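Local coordinates for putative ATP-grasp superfamily protein (Archaeoglobus fulgidus, PDB 3DF7) that belongs to the ATP-grasp superfamily and probably binds ATP, though the reaction it serves is unknown, at residues 61-66 against 88-93. Residues are numbered along the deposited sequence; the frame is centred on the assembly and turned at random.
Sequences DSMEKY and TKKAEK
Lys-90 NZ donates a hydrogen bond of 2.7 Å to Glu-64 OE2, a salt bridge that joins two helices whose backbones stand well apart: the nearest CA atoms, those of Glu-64 and Ala-91, are 8.0 Å from each other. The ammonium meets OE2 on the anti side of the carboxylate, 23° out of its plane. Lys-90 does the reaching. Its chain is stretched from CG onward, and with CG opposite the backbone N (chi1 174°) it runs straight out from helix 83-92 to the other segment. Glu-64 instead folds at chi2 (74°), turning its carboxylate back toward the residues just before its helix. The bend also lays Glu-64 CG against Lys-90 CE at 3.7 Å, so the two side chains touch through carbon as well as charge. The CB of Met-63, present as selenomethionine, is directed toward the other segment, and its CG lies 3.7 Å from Lys-90 NZ, a van der Waals contact at the end of the lysine. An alanine in place of Glu-64 would probably leave the Lys-90 ammonium without its carboxylate mate and its end free to swing, opening a gap beside CE. In all, the segments bury only 154 Å² between them. Behind the bridge, toward the sheet, Met-63 packs on Phe-5 of strand 3-8 and Ala-91 on Phe-73 and Ile-75 of strand 72-76, so both helices cover one face of the four-stranded parallel sheet. Helix 63-67 leads into strand 72-76 and helix 83-92 follows it, consistent with the alternating beta-alpha layout of the Rossmann-like pre-ATP-grasp domain.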
ATOM      1  N   ASP A  61       1.515 -11.064 -19.711  1.00 10.55           N
ATOM      2  CA  ASP A  61       1.227 -10.680 -21.087  1.00 11.51           C
ATOM      3  C   ASP A  61      -0.131 -11.231 -21.530  1.00 12.97           C
ATOM      4  O   ASP A  61      -0.689 -10.791 -22.535  1.00 13.35           O
ATOM      5  CB  ASP A  61       2.320 -11.190 -22.034  1.00 11.56           C
ATOM      6  CG  ASP A  61       3.623 -10.437 -21.876  1.00 12.85           C
ATOM      7  OD1 ASP A  61       4.572 -10.710 -22.638  1.00 15.89           O
ATOM      8  OD2 ASP A  61       3.697  -9.572 -20.981  1.00 12.28           O
ATOM      9  N   SER A  62      -0.663 -12.190 -20.774  1.00 12.47           N
ATOM     10  CA  SER A  62      -1.958 -12.788 -21.105  1.00 13.54           C
ATOM     11  C   SER A  62      -3.076 -12.369 -20.148  1.00 14.99           C
ATOM     12  O   SER A  62      -4.154 -12.972 -20.147  1.00 14.19           O
ATOM     13  CB  SER A  62      -1.852 -14.317 -21.097  1.00 16.95           C
ATOM     14  OG  SER A  62      -0.958 -14.781 -22.092  1.00 20.74           O
HETATM   15  N   MSE A  63      -2.836 -11.333 -19.347  1.00 14.88           N
HETATM   16  CA  MSE A  63      -3.850 -10.895 -18.386  1.00 16.57           C
HETATM   17  C   MSE A  63      -5.198 -10.477 -18.986  1.00 16.27           C
HETATM   18  O   MSE A  63      -6.231 -10.574 -18.323  1.00 14.12           O
HETATM   19  CB  MSE A  63      -3.301  -9.782 -17.486  1.00 19.28           C
HETATM   20  CG  MSE A  63      -2.716  -8.598 -18.190  1.00 22.18           C
HETATM   21 SE   MSE A  63      -1.946  -7.366 -16.882  1.00 36.93          SE
HETATM   22  CE  MSE A  63      -3.567  -6.857 -16.070  1.00  8.88           C
ATOM     23  N   GLU A  64      -5.198 -10.043 -20.241  1.00 16.84           N
ATOM     24  CA  GLU A  64      -6.434  -9.633 -20.900  1.00 18.38           C
ATOM     25  C   GLU A  64      -7.443 -10.781 -20.859  1.00 17.04           C
ATOM     26  O   GLU A  64      -8.616 -10.580 -20.546  1.00 16.45           O
ATOM     27  CB  GLU A  64      -6.165  -9.262 -22.364  1.00 21.89           C
ATOM     28  CG  GLU A  64      -4.939  -8.391 -22.601  1.00 29.05           C
ATOM     29  CD  GLU A  64      -3.637  -9.161 -22.451  1.00 30.68           C
ATOM     30  OE1 GLU A  64      -3.474 -10.196 -23.134  1.00 34.33           O
ATOM     31  OE2 GLU A  64      -2.777  -8.733 -21.655  1.00 33.22           O
ATOM     32  N   LYS A  65      -6.966 -11.985 -21.173  1.00 16.75           N
ATOM     33  CA  LYS A  65      -7.799 -13.183 -21.200  1.00 17.14           C
ATOM     34  C   LYS A  65      -8.503 -13.448 -19.871  1.00 15.75           C
ATOM     35  O   LYS A  65      -9.610 -13.991 -19.841  1.00 14.04           O
ATOM     36  CB  LYS A  65      -6.949 -14.397 -21.582  1.00 20.17           C
ATOM     37  CG  LYS A  65      -6.255 -14.251 -22.929  1.00 25.70           C
ATOM     38  CD  LYS A  65      -7.266 -14.163 -24.063  1.00 29.77           C
ATOM     39  CE  LYS A  65      -6.622 -13.679 -25.351  1.00 31.92           C
ATOM     40  NZ  LYS A  65      -6.187 -12.253 -25.243  1.00 34.37           N
ATOM     41  N   TYR A  66      -7.853 -13.069 -18.775  1.00 12.57           N
ATOM     42  CA  TYR A  66      -8.425 -13.259 -17.450  1.00 13.52           C
ATOM     43  C   TYR A  66      -9.409 -12.137 -17.139  1.00 12.62           C
ATOM     44  O   TYR A  66     -10.474 -12.373 -16.569  1.00 13.80           O
ATOM     45  CB  TYR A  66      -7.314 -13.309 -16.397  1.00 11.50           C
ATOM     46  CG  TYR A  66      -6.400 -14.501 -16.562  1.00 12.72           C
ATOM     47  CD1 TYR A  66      -5.410 -14.518 -17.545  1.00 12.05           C
ATOM     48  CD2 TYR A  66      -6.551 -15.630 -15.759  1.00 12.92           C
ATOM     49  CE1 TYR A  66      -4.591 -15.634 -17.723  1.00 11.50           C
ATOM     50  CE2 TYR A  66      -5.741 -16.752 -15.933  1.00 12.20           C
ATOM     51  CZ  TYR A  66      -4.765 -16.746 -16.913  1.00 10.66           C
ATOM     52  OH  TYR A  66      -3.962 -17.846 -17.078  1.00 11.38           O
ATOM     53  N   THR A  88      -3.827  -0.526 -14.016  1.00 10.95           N
ATOM     54  CA  THR A  88      -5.197  -0.234 -13.614  1.00 12.77           C
ATOM     55  C   THR A  88      -6.012   0.330 -14.774  1.00 13.22           C
ATOM     56  O   THR A  88      -7.154  -0.076 -14.998  1.00 15.61           O
ATOM     57  CB  THR A  88      -5.232   0.768 -12.445  1.00 11.39           C
ATOM     58  OG1 THR A  88      -4.464   0.250 -11.351  1.00 10.36           O
ATOM     59  CG2 THR A  88      -6.668   0.993 -11.985  1.00 12.19           C
ATOM     60  N   LYS A  89      -5.422   1.262 -15.512  1.00 14.40           N
ATOM     61  CA  LYS A  89      -6.100   1.879 -16.649  1.00 16.14           C
ATOM     62  C   LYS A  89      -6.509   0.811 -17.662  1.00 16.75           C
ATOM     63  O   LYS A  89      -7.579   0.890 -18.270  1.00 16.49           O
ATOM     64  CB  LYS A  89      -5.176   2.904 -17.309  1.00 17.80           C
ATOM     65  CG  LYS A  89      -5.838   3.740 -18.397  1.00 19.57           C
ATOM     66  CD  LYS A  89      -4.858   4.752 -18.965  1.00 24.86           C
ATOM     67  CE  LYS A  89      -5.493   5.579 -20.070  1.00 28.25           C
ATOM     68  NZ  LYS A  89      -4.505   6.514 -20.666  1.00 31.39           N
ATOM     69  N   LYS A  90      -5.650  -0.186 -17.835  1.00 16.37           N
ATOM     70  CA  LYS A  90      -5.910  -1.283 -18.760  1.00 17.33           C
ATOM     71  C   LYS A  90      -7.069  -2.133 -18.252  1.00 16.55           C
ATOM     72  O   LYS A  90      -7.976  -2.482 -19.008  1.00 15.68           O
ATOM     73  CB  LYS A  90      -4.652  -2.148 -18.910  1.00 19.29           C
ATOM     74  CG  LYS A  90      -4.843  -3.404 -19.753  1.00 23.51           C
ATOM     75  CD  LYS A  90      -3.540  -4.182 -19.894  1.00 26.04           C
ATOM     76  CE  LYS A  90      -3.734  -5.452 -20.708  1.00 27.47           C
ATOM     77  NZ  LYS A  90      -2.440  -6.149 -20.956  1.00 28.70           N
ATOM     78  N   ALA A  91      -7.041  -2.455 -16.963  1.00 14.79           N
ATOM     79  CA  ALA A  91      -8.087  -3.272 -16.357  1.00 15.47           C
ATOM     80  C   ALA A  91      -9.462  -2.593 -16.344  1.00 14.33           C
ATOM     81  O   ALA A  91     -10.481  -3.248 -16.543  1.00 14.33           O
ATOM     82  CB  ALA A  91      -7.679  -3.657 -14.938  1.00 14.37           C
ATOM     83  N   GLU A  92      -9.487  -1.284 -16.116  1.00 15.65           N
ATOM     84  CA  GLU A  92     -10.744  -0.536 -16.068  1.00 17.47           C
ATOM     85  C   GLU A  92     -11.630  -0.759 -17.289  1.00 18.90           C
ATOM     86  O   GLU A  92     -12.850  -0.650 -17.208  1.00 20.61           O
ATOM     87  CB  GLU A  92     -10.466   0.962 -15.937  1.00 17.59           C
ATOM     88  CG  GLU A  92      -9.783   1.365 -14.648  1.00 17.88           C
ATOM     89  CD  GLU A  92      -9.548   2.857 -14.575  1.00 18.19           C
ATOM     90  OE1 GLU A  92      -9.051   3.424 -15.574  1.00 18.70           O
ATOM     91  OE2 GLU A  92      -9.852   3.459 -13.524  1.00 16.47           O
ATOM     92  N   LYS A  93     -11.004  -1.059 -18.421  1.00 21.26           N
ATOM     93  CA  LYS A  93     -11.725  -1.280 -19.667  1.00 23.98           C
ATOM     94  C   LYS A  93     -12.530  -2.580 -19.659  1.00 23.28           C
ATOM     95  O   LYS A  93     -13.355  -2.799 -20.544  1.00 23.29           O
ATOM     96  CB  LYS A  93     -10.728  -1.296 -20.832  1.00 27.44           C
ATOM     97  CG  LYS A  93     -11.338  -1.441 -22.227  1.00 34.39           C
ATOM     98  CD  LYS A  93     -12.078  -0.180 -22.688  1.00 37.47           C
ATOM     99  CE  LYS A  93     -13.470  -0.072 -22.082  1.00 40.33           C
ATOM    100  NZ  LYS A  93     -14.175   1.159 -22.541  1.00 42.14           N
TER